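Local coordinates for protein putative metal-dependent phosphoesterase (PDB 3O0F) that acts as a metal-dependent phosphoesterase that holds iron and zinc ions and binds adenosine monophosphate at its active site, at residues Asp49-Ala54 with Ala108-Arg113. Residues are numbered along the deposited sequence; the frame is centred on the assembly and turned at random. Where two conformers were deposited one is given.
With ZN (zinc ion), chain C; AMP (adenosine monophosphate), chain B.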
loop_
_atom_site.group_PDB
_atom_site.type_symbol
_atom_site.label_atom_id
_atom_site.label_comp_id
_atom_site.label_asym_id
_atom_site.label_seq_id
_atom_site.Cartn_x
_atom_site.Cartn_y
_atom_site.Cartn_z
ATOM N N ASP A 49 1.635 4.799 -2.162
ATOM C CA ASP A 49 0.686 5.263 -1.163
ATOM C C ASP A 49 -0.758 4.755 -1.364
ATOM O O ASP A 49 -1.168 4.440 -2.481
ATOM C CB ASP A 49 0.687 6.795 -1.097
ATOM C CG ASP A 49 1.957 7.341 -0.463
ATOM O OD1 ASP A 49 2.228 6.948 0.699
ATOM O OD2 ASP A 49 2.658 8.140 -1.125
ATOM N N HIS A 50 -1.513 4.711 -0.266
ATOM C CA HIS A 50 -2.894 4.212 -0.246
ATOM C C HIS A 50 -3.818 5.129 -1.051
ATOM O O HIS A 50 -3.861 6.322 -0.794
ATOM C CB HIS A 50 -3.404 4.173 1.192
ATOM C CG HIS A 50 -2.672 3.214 2.054
ATOM N ND1 HIS A 50 -2.954 1.865 2.054
ATOM C CD2 HIS A 50 -1.664 3.394 2.943
ATOM C CE1 HIS A 50 -2.140 1.254 2.891
ATOM N NE2 HIS A 50 -1.370 2.160 3.458
ATOM N N ASP A 51 -4.506 4.561 -2.044
ATOM C CA ASP A 51 -5.644 5.205 -2.754
ATOM C C ASP A 51 -5.369 6.619 -3.327
ATOM O O ASP A 51 -6.206 7.509 -3.239
ATOM C CB ASP A 51 -6.854 5.200 -1.820
ATOM C CG ASP A 51 -7.144 3.817 -1.277
ATOM O OD1 ASP A 51 -7.349 2.910 -2.111
ATOM O OD2 ASP A 51 -7.156 3.616 -0.034
ATOM N N THR A 52 -4.164 6.814 -3.865
ATOM C CA THR A 52 -3.728 8.125 -4.329
ATOM C C THR A 52 -2.518 8.053 -5.266
ATOM O O THR A 52 -1.710 7.106 -5.214
ATOM C CB THR A 52 -3.351 9.047 -3.127
ATOM O OG1 THR A 52 -3.196 10.407 -3.574
ATOM C CG2 THR A 52 -2.041 8.553 -2.423
ATOM N N THR A 53 -2.384 9.105 -6.081
ATOM C CA THR A 53 -1.140 9.406 -6.820
ATOM C C THR A 53 -0.564 10.750 -6.397
ATOM O O THR A 53 0.255 11.338 -7.109
ATOM C CB THR A 53 -1.430 9.474 -8.341
ATOM O OG1 THR A 53 -2.402 10.512 -8.584
ATOM C CG2 THR A 53 -1.980 8.153 -8.811
ATOM N N ALA A 54 -0.962 11.258 -5.229
ATOM C CA ALA A 54 -0.633 12.662 -4.867
ATOM C C ALA A 54 0.874 12.928 -4.716
ATOM O O ALA A 54 1.347 14.048 -4.961
ATOM C CB ALA A 54 -1.422 13.097 -3.591
ATOM N N ALA A 108 -12.909 9.805 0.198
ATOM C CA ALA A 108 -14.046 10.435 0.880
ATOM C C ALA A 108 -14.686 9.449 1.871
ATOM O O ALA A 108 -15.047 9.826 3.003
ATOM C CB ALA A 108 -15.107 11.008 -0.165
ATOM N N ALA A 109 -14.841 8.185 1.472
ATOM C CA ALA A 109 -15.359 7.152 2.378
ATOM C C ALA A 109 -14.433 6.967 3.620
ATOM O O ALA A 109 -14.904 6.919 4.772
ATOM C CB ALA A 109 -15.551 5.797 1.602
ATOM N N ARG A 110 -13.123 6.874 3.382
ATOM C CA ARG A 110 -12.082 6.914 4.451
ATOM C C ARG A 110 -12.178 8.126 5.416
ATOM O O ARG A 110 -12.125 7.976 6.633
ATOM C CB ARG A 110 -10.682 6.917 3.846
ATOM C CG ARG A 110 -10.197 5.563 3.363
ATOM C CD ARG A 110 -8.774 5.688 2.759
ATOM N NE ARG A 110 -8.137 4.369 2.698
ATOM C CZ ARG A 110 -7.695 3.686 3.759
ATOM N NH1 ARG A 110 -7.767 4.194 4.982
ATOM N NH2 ARG A 110 -7.159 2.483 3.598
ATOM N N LEU A 111 -12.322 9.312 4.862
ATOM C CA LEU A 111 -12.466 10.509 5.666
ATOM C C LEU A 111 -13.697 10.423 6.580
ATOM O O LEU A 111 -13.610 10.710 7.780
ATOM C CB LEU A 111 -12.617 11.729 4.770
ATOM C CG LEU A 111 -12.591 13.080 5.481
ATOM C CD1 LEU A 111 -11.279 13.165 6.234
ATOM C CD2 LEU A 111 -12.752 14.267 4.507
ATOM N N ARG A 112 -14.820 10.031 5.992
ATOM C CA ARG A 112 -16.084 9.940 6.689
ATOM C C ARG A 112 -16.018 8.931 7.824
ATOM O O ARG A 112 -16.450 9.205 8.939
ATOM C CB ARG A 112 -17.159 9.509 5.699
ATOM C CG ARG A 112 -18.554 9.778 6.173
ATOM C CD ARG A 112 -19.565 9.486 5.083
ATOM N NE ARG A 112 -20.237 8.221 5.319
ATOM C CZ ARG A 112 -21.143 8.045 6.271
ATOM N NH1 ARG A 112 -21.462 9.052 7.068
ATOM N NH2 ARG A 112 -21.723 6.868 6.429
ATOM N N ARG A 113 -15.467 7.764 7.507
ATOM C CA ARG A 113 -15.300 6.667 8.437
ATOM C C ARG A 113 -14.370 7.027 9.603
ATOM O O ARG A 113 -14.594 6.631 10.765
ATOM C CB ARG A 113 -14.657 5.519 7.655
ATOM C CG ARG A 113 -14.799 4.132 8.182
ATOM C CD ARG A 113 -13.664 3.642 9.087
ATOM N NE ARG A 113 -12.317 3.988 8.690
ATOM C CZ ARG A 113 -11.262 3.163 8.719
ATOM N NH1 ARG A 113 -11.339 1.889 9.095
ATOM N NH2 ARG A 113 -10.096 3.637 8.336
HETATM ZN ZN ZN C . 0.208 1.944 4.861
HETATM P P AMP B . -7.282 1.513 7.601
HETATM O O1P AMP B . -7.112 1.191 6.162
HETATM O O2P AMP B . -7.618 2.974 7.755
HETATM O O3P AMP B . -8.215 0.573 8.366
HETATM O "O5'" AMP B . -5.835 1.339 8.275
HETATM C "C5'" AMP B . -5.253 0.062 8.374
HETATM C "C4'" AMP B . -3.854 0.183 7.853
HETATM O "O4'" AMP B . -2.952 0.794 8.816
HETATM C "C3'" AMP B . -3.289 -1.189 7.502
HETATM O "O3'" AMP B . -3.239 -1.311 6.086
HETATM C "C2'" AMP B . -1.889 -1.022 8.067
HETATM O "O2'" AMP B . -0.857 -2.003 7.968
HETATM C "C1'" AMP B . -1.643 0.450 8.366
HETATM N N9 AMP B . -0.585 0.669 9.371
HETATM C C8 AMP B . 0.325 1.644 9.310
HETATM N N7 AMP B . 1.146 1.585 10.380
HETATM C C5 AMP B . 0.756 0.553 11.146
HETATM C C6 AMP B . 1.195 -0.063 12.410
HETATM N N6 AMP B . 2.270 0.425 13.111
HETATM N N1 AMP B . 0.480 -1.115 12.854
HETATM C C2 AMP B . -0.582 -1.625 12.206
HETATM N N3 AMP B . -1.028 -1.118 11.049
HETATM C C4 AMP B . -0.401 -0.054 10.477
#
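D51 and R110 form the salt bridge that joins the metal-bearing loop after strand 44-47 to helix 97-124 in the active site of this PHP-domain phosphoesterase. NE of R110 donates to OD2 of D51 at 3.0 Å with an N-H...O angle of 157°, reaching the anti side of the carboxylate 23° out of its plane. The same OD2 is also hydrogen-bonded to T77 OG1, so two partners grip one oxygen. The R110 chain runs extended from CG to NE (chi2 180°), which carries the guanidinium across to the loop.

Phosphate binding uses the other nitrogens: NH1 of R110 donates to AMP O2P at 3.0 Å and NH2 of R110 to AMP O1P at 2.9 Å. R113, its chain bent at chi2 and chi3, brings NH2 to within 2.6 Å of AMP O2P, in the plane of its guanidinium. With R110 cut back to an alanine, D51 is likely to lose its charged mate and the phosphate both the NH2 bond to O1P and the NH1 bond to O2P, leaving R113 to hold O2P.

The same loop also supplies a metal ligand. H50, adjacent to D51, shares the zinc ion with D25 and H263, its NE2 lying 2.1 Å from the metal.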